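Local structure of laccase (Uncultured bacterium, 4F7K) at residues A[136-141]-A[190-195]; A[196-201]-A[248-253]. The protein probably acts as an extracellular laccase, a multicopper oxidase that couples one-electron oxidation of phenol-like substrates to the reduction of oxygen to water. All coordinates share one frame; numbering follows the deposited sequence. Where two conformers were deposited one is given.

Contact 1 of 2, residues A[136-141]-A[190-195]; sequences MIDDWR and NVATDR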
loop_
_atom_site.group_PDB
_atom_site.type_symbol
_atom_site.label_atom_id
_atom_site.label_comp_id
_atom_site.label_asym_id
_atom_site.label_seq_id
_atom_site.Cartn_x
_atom_site.Cartn_y
_atom_site.Cartn_z
ATOM N N MET A 136 -1.870 8.808 2.819
ATOM C CA MET A 136 -2.675 7.610 2.931
ATOM C C MET A 136 -4.123 7.963 2.604
ATOM O O MET A 136 -4.774 8.810 3.281
ATOM C CB MET A 136 -2.514 6.959 4.322
ATOM C CG MET A 136 -1.124 6.302 4.526
ATOM S SD MET A 136 -0.638 6.120 6.295
ATOM C CE MET A 136 -0.297 7.823 6.813
ATOM N N ILE A 137 -4.619 7.360 1.539
ATOM C CA ILE A 137 -5.969 7.656 1.102
ATOM C C ILE A 137 -6.874 6.500 1.498
ATOM O O ILE A 137 -6.560 5.342 1.248
ATOM C CB ILE A 137 -6.030 7.942 -0.416
ATOM C CG1 ILE A 137 -5.038 9.060 -0.773
ATOM C CG2 ILE A 137 -7.449 8.318 -0.846
ATOM C CD1 ILE A 137 -4.915 9.375 -2.291
ATOM N N ASP A 138 -7.976 6.820 2.168
ATOM C CA ASP A 138 -8.898 5.779 2.650
ATOM C C ASP A 138 -10.307 6.354 2.490
ATOM O O ASP A 138 -10.493 7.563 2.346
ATOM C CB ASP A 138 -8.566 5.482 4.128
ATOM C CG ASP A 138 -9.003 4.089 4.604
ATOM O OD1 ASP A 138 -9.659 3.342 3.815
ATOM O OD2 ASP A 138 -8.662 3.773 5.808
ATOM N N ASP A 139 -11.319 5.509 2.461
ATOM C CA ASP A 139 -12.654 6.078 2.610
ATOM C C ASP A 139 -13.419 5.462 3.759
ATOM O O ASP A 139 -12.975 4.479 4.350
ATOM C CB ASP A 139 -13.416 6.057 1.304
ATOM C CG ASP A 139 -14.021 4.759 1.044
ATOM O OD1 ASP A 139 -13.301 3.760 1.295
ATOM O OD2 ASP A 139 -15.201 4.755 0.632
ATOM N N TRP A 140 -14.524 6.080 4.150
ATOM C CA TRP A 140 -15.155 5.665 5.399
ATOM C C TRP A 140 -16.664 5.880 5.325
ATOM O O TRP A 140 -17.133 6.815 4.698
ATOM C CB TRP A 140 -14.665 6.462 6.626
ATOM C CG TRP A 140 -13.257 6.300 7.095
ATOM C CD1 TRP A 140 -12.784 5.479 8.083
ATOM C CD2 TRP A 140 -12.149 7.073 6.649
ATOM N NE1 TRP A 140 -11.410 5.662 8.236
ATOM C CE2 TRP A 140 -11.013 6.641 7.359
ATOM C CE3 TRP A 140 -12.014 8.089 5.702
ATOM C CZ2 TRP A 140 -9.774 7.195 7.162
ATOM C CZ3 TRP A 140 -10.802 8.637 5.505
ATOM C CH2 TRP A 140 -9.676 8.187 6.211
ATOM N N ARG A 141 -17.395 5.010 5.989
ATOM C CA ARG A 141 -18.824 5.214 6.186
ATOM C C ARG A 141 -18.942 5.470 7.665
ATOM O O ARG A 141 -18.731 4.576 8.485
ATOM C CB ARG A 141 -19.599 3.983 5.731
ATOM N N ASN A 190 -2.776 3.925 -1.356
ATOM C CA ASN A 190 -4.212 3.638 -1.277
ATOM C C ASN A 190 -4.413 2.580 -0.198
ATOM O O ASN A 190 -4.063 1.401 -0.427
ATOM C CB ASN A 190 -4.809 3.169 -2.627
ATOM C CG ASN A 190 -6.334 2.861 -2.524
ATOM O OD1 ASN A 190 -6.892 2.853 -1.423
ATOM N ND2 ASN A 190 -7.003 2.614 -3.664
ATOM N N VAL A 191 -4.883 3.003 0.988
ATOM C CA VAL A 191 -5.031 2.080 2.115
ATOM C C VAL A 191 -6.480 1.597 2.255
ATOM O O VAL A 191 -6.788 0.826 3.151
ATOM C CB VAL A 191 -4.526 2.671 3.462
ATOM C CG1 VAL A 191 -3.047 3.081 3.340
ATOM C CG2 VAL A 191 -5.408 3.890 3.926
ATOM N N ALA A 192 -7.367 2.048 1.371
ATOM C CA ALA A 192 -8.713 1.460 1.300
ATOM C C ALA A 192 -8.681 -0.025 0.927
ATOM O O ALA A 192 -7.795 -0.497 0.204
ATOM C CB ALA A 192 -9.607 2.246 0.312
ATOM N N THR A 193 -9.631 -0.788 1.435
ATOM C CA THR A 193 -9.688 -2.191 1.093
ATOM C C THR A 193 -10.577 -2.417 -0.165
ATOM O O THR A 193 -10.499 -3.444 -0.826
ATOM C CB THR A 193 -10.247 -3.010 2.298
ATOM O OG1 THR A 193 -11.468 -2.428 2.837
ATOM C CG2 THR A 193 -9.210 -3.100 3.386
ATOM N N ASP A 194 -11.453 -1.468 -0.461
ATOM C CA ASP A 194 -12.591 -1.769 -1.329
ATOM C C ASP A 194 -12.862 -0.730 -2.375
ATOM O O ASP A 194 -13.857 -0.860 -3.072
ATOM C CB ASP A 194 -13.879 -2.055 -0.522
ATOM C CG ASP A 194 -13.826 -3.382 0.210
ATOM O OD1 ASP A 194 -13.971 -4.434 -0.447
ATOM O OD2 ASP A 194 -13.634 -3.386 1.458
ATOM N N ARG A 195 -11.989 0.263 -2.489
ATOM C CA ARG A 195 -12.164 1.427 -3.372
ATOM C C ARG A 195 -10.939 1.658 -4.241
ATOM O O ARG A 195 -9.817 1.608 -3.722
ATOM C CB ARG A 195 -12.400 2.695 -2.535
ATOM C CG ARG A 195 -13.737 2.693 -1.748
ATOM C CD ARG A 195 -14.922 2.578 -2.705
ATOM N NE ARG A 195 -16.215 2.657 -2.014
ATOM C CZ ARG A 195 -17.348 2.227 -2.556
ATOM N NH1 ARG A 195 -17.309 1.721 -3.769
ATOM N NH2 ARG A 195 -18.499 2.292 -1.898
HETATM O O HOH W 1 -12.521 0.794 1.363
#
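The carboxylate of Asp139 meets the guanidinium of Arg195 at an edge, close to the guanidinium plane, and the two flat groups are turned 71° apart. OD2 of Asp139 lies 3.5 Å from Arg195 NE, a long salt bridge, doubtful because Arg195 was modelled in two conformers. OD1 of Asp139 rests against Arg195 CG and also accepts from a water, which in turn takes the N-H of Asp194, so the carboxylate is tied to the loop by two routes. The neighbouring Asp138 lays its CB over one face of the Trp140 indole, towards the rim, and presses the same carbon on Val191 CG2 at 3.5 Å. CG of Asp138 lies anti to the backbone N (chi1 -156°), and OD1 comes within 3.3 Å of Ala192 CA. On the other side of Val191, CG1 touches Met136 CG at 3.9 Å.

Here the parallel pairing of strands 131-140 and 183-190, in what is probably the middle cupredoxin-like domain of a three-domain oxidase, reaches its last bridge, Ile137 with Asn190. Ile137 O takes the N-H of Val191 at 2.9 Å and, weakly, that of Ala192.

Beyond the bridge the chain folds into an Asx turn, in which Asn190 OD1 accepts from Ala192 N at 2.9 Å. The other end of the amide, ND2, donates almost straight to Arg195 O, which lies in the amide plane, at 3.0 Å; it also bonds Leu227 O. An alanine in place of Asn190 would probably let the 190-195 loop drift, since Ala192 N would keep its weak bond to Ile137 O but lose the one to OD1, and the carbonyls of Arg195 and Leu227 would lose this donor. Lys113, bonded to Asp139 O and placed for a cation-pi contact with Trp140, flanks the strand end.

Contact 2 of 2, residues A[196-201]-A[248-253]; sequences IFPVEL and VFPTRD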
loop_
_atom_site.group_PDB
_atom_site.type_symbol
_atom_site.label_atom_id
_atom_site.label_comp_id
_atom_site.label_asym_id
_atom_site.label_seq_id
_atom_site.Cartn_x
_atom_site.Cartn_y
_atom_site.Cartn_z
ATOM N N ILE A 196 -11.150 1.933 -5.520
ATOM C CA ILE A 196 -10.076 2.324 -6.407
ATOM C C ILE A 196 -10.150 3.843 -6.516
ATOM O O ILE A 196 -11.217 4.391 -6.799
ATOM C CB ILE A 196 -10.250 1.724 -7.823
ATOM C CG1 ILE A 196 -10.207 0.197 -7.789
ATOM C CG2 ILE A 196 -9.173 2.238 -8.755
ATOM C CD1 ILE A 196 -11.148 -0.415 -8.843
ATOM N N PHE A 197 -9.012 4.499 -6.345
ATOM C CA PHE A 197 -8.930 5.943 -6.365
ATOM C C PHE A 197 -8.098 6.434 -7.560
ATOM O O PHE A 197 -6.868 6.225 -7.596
ATOM C CB PHE A 197 -8.264 6.429 -5.067
ATOM C CG PHE A 197 -9.146 6.312 -3.840
ATOM C CD1 PHE A 197 -10.307 7.069 -3.735
ATOM C CD2 PHE A 197 -8.790 5.477 -2.786
ATOM C CE1 PHE A 197 -11.135 6.963 -2.616
ATOM C CE2 PHE A 197 -9.596 5.366 -1.633
ATOM C CZ PHE A 197 -10.777 6.121 -1.549
ATOM N N PRO A 198 -8.756 7.092 -8.540
ATOM C CA PRO A 198 -7.960 7.961 -9.403
ATOM C C PRO A 198 -7.522 9.126 -8.554
ATOM O O PRO A 198 -8.310 9.619 -7.729
ATOM C CB PRO A 198 -8.947 8.467 -10.461
ATOM C CG PRO A 198 -10.319 7.986 -10.063
ATOM C CD PRO A 198 -10.209 7.260 -8.728
ATOM N N VAL A 199 -6.272 9.547 -8.696
ATOM C CA VAL A 199 -5.786 10.661 -7.903
ATOM C C VAL A 199 -5.143 11.711 -8.793
ATOM O O VAL A 199 -4.099 11.456 -9.397
ATOM C CB VAL A 199 -4.763 10.241 -6.840
ATOM C CG1 VAL A 199 -4.418 11.444 -5.960
ATOM C CG2 VAL A 199 -5.309 9.069 -5.980
ATOM N N GLU A 200 -5.758 12.888 -8.834
ATOM C CA GLU A 200 -5.178 14.045 -9.528
ATOM C C GLU A 200 -4.438 14.948 -8.545
ATOM O O GLU A 200 -4.985 15.338 -7.498
ATOM C CB GLU A 200 -6.254 14.838 -10.246
ATOM C CG GLU A 200 -6.785 14.164 -11.482
ATOM C CD GLU A 200 -5.698 13.845 -12.530
ATOM O OE1 GLU A 200 -4.720 14.621 -12.667
ATOM O OE2 GLU A 200 -5.833 12.808 -13.228
ATOM N N LEU A 201 -3.185 15.252 -8.862
ATOM C CA LEU A 201 -2.428 16.213 -8.064
ATOM C C LEU A 201 -2.643 17.607 -8.557
ATOM O O LEU A 201 -2.597 17.842 -9.749
ATOM C CB LEU A 201 -0.948 15.913 -8.105
ATOM C CG LEU A 201 -0.422 15.121 -6.930
ATOM C CD1 LEU A 201 -1.116 13.823 -6.822
ATOM C CD2 LEU A 201 1.036 14.904 -7.178
ATOM N N VAL A 248 -6.925 15.295 -5.590
ATOM C CA VAL A 248 -8.268 15.319 -6.109
ATOM C C VAL A 248 -8.737 13.978 -6.660
ATOM O O VAL A 248 -8.015 13.288 -7.343
ATOM C CB VAL A 248 -8.466 16.485 -7.136
ATOM C CG1 VAL A 248 -9.867 16.458 -7.755
ATOM C CG2 VAL A 248 -8.263 17.824 -6.445
ATOM N N PHE A 249 -9.985 13.641 -6.337
ATOM C CA PHE A 249 -10.659 12.494 -6.892
ATOM C C PHE A 249 -11.670 13.022 -7.931
ATOM O O PHE A 249 -12.750 13.515 -7.574
ATOM C CB PHE A 249 -11.314 11.718 -5.744
ATOM C CG PHE A 249 -12.085 10.492 -6.160
ATOM C CD1 PHE A 249 -12.689 9.708 -5.198
ATOM C CD2 PHE A 249 -12.251 10.142 -7.476
ATOM C CE1 PHE A 249 -13.445 8.582 -5.546
ATOM C CE2 PHE A 249 -13.007 9.009 -7.829
ATOM C CZ PHE A 249 -13.590 8.235 -6.844
ATOM N N PRO A 250 -11.311 12.939 -9.218
ATOM C CA PRO A 250 -12.136 13.484 -10.270
ATOM C C PRO A 250 -13.350 12.586 -10.473
ATOM O O PRO A 250 -13.226 11.360 -10.439
ATOM C CB PRO A 250 -11.205 13.444 -11.493
ATOM C CG PRO A 250 -10.317 12.269 -11.237
ATOM C CD PRO A 250 -10.227 12.093 -9.748
ATOM N N THR A 251 -14.524 13.186 -10.599
ATOM C CA THR A 251 -15.738 12.416 -10.792
ATOM C C THR A 251 -16.656 13.091 -11.804
ATOM O O THR A 251 -16.529 14.293 -12.085
ATOM C CB THR A 251 -16.568 12.260 -9.482
ATOM O OG1 THR A 251 -17.408 13.426 -9.312
ATOM C CG2 THR A 251 -15.658 11.982 -8.218
ATOM N N ARG A 252 -17.619 12.303 -12.282
ATOM C CA ARG A 252 -18.637 12.725 -13.232
ATOM C C ARG A 252 -19.389 13.965 -12.750
ATOM O O ARG A 252 -19.845 14.792 -13.541
ATOM C CB ARG A 252 -19.632 11.564 -13.412
ATOM C CG ARG A 252 -20.464 11.636 -14.652
ATOM C CD ARG A 252 -21.410 10.447 -14.739
ATOM N NE ARG A 252 -20.695 9.209 -15.016
ATOM C CZ ARG A 252 -20.233 8.869 -16.216
ATOM N NH1 ARG A 252 -20.407 9.689 -17.241
ATOM N NH2 ARG A 252 -19.602 7.712 -16.385
ATOM N N ASP A 253 -19.525 14.073 -11.436
ATOM C CA ASP A 253 -20.289 15.137 -10.785
ATOM C C ASP A 253 -19.389 16.302 -10.370
ATOM O O ASP A 253 -19.848 17.273 -9.780
ATOM C CB ASP A 253 -21.048 14.558 -9.576
ATOM C CG ASP A 253 -22.023 13.437 -9.970
ATOM O OD1 ASP A 253 -22.895 13.663 -10.828
ATOM O OD2 ASP A 253 -21.925 12.320 -9.426
#
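Among the side chains, Pro198 and Phe249 come nearest: CD of the proline ring sits 3.4 Å from CE2 of Phe249, with CG close behind, by the CD2-CE2 bond of the phenyl ring. On the same side of the ring plane, but at the CD1-CE1 rim, lies the edge of Phe197, in an offset edge-to-face pair with centroids 5.7 Å apart and planes at 89°. Phe197 and Pro198 side by side thus form a shallow hollow that the Phe249 ring covers, while Thr251 CG2 lies over the ring's other face near the rim. CG of Phe249 stands anti to the backbone N (chi1 179°), and from there the ring reaches the two residues.

A second hollow, between Pro198 and Glu200, takes the ring of Pro250. Its CD lies 3.9 Å from Pro198 CB, and its CG is 4.0 Å from Glu200 CG, the glutamate stem crossing the proline at about a right angle. The glutamate then bends away, its OE2 taking the N-H of Gly224.

Beside this relief Glu200 and Val248 pair through two reciprocal N-H···O bonds. This hydrogen-bonded antiparallel pair, joining strands 197-202 and 245-249, is consistent with one sheet of a cupredoxin-like beta sandwich, as in multicopper oxidases.

The loop of contact 1 runs straight into the strand of contact 2, and their centres lie 13 Å apart. Phe197 is shared by both: its CD2 touches Ile137 CG2 at 3.7 Å and Asn190 ND2 at 3.5 Å, while its CE2 reaches Ala192 CB at 3.7 Å. Val199 CG2 adds a further apolar touch on Ile137 CD1. Contact 1 thus belongs to one sheet of the domain and contact 2 to the other, with these side chains packed in the interface. The linking turn also faces the C-terminal part of the chain. Asp194 bonds His401, within a His-Cys-His sequence that in laccases supplies copper ligands, and Ile196 touches Leu403.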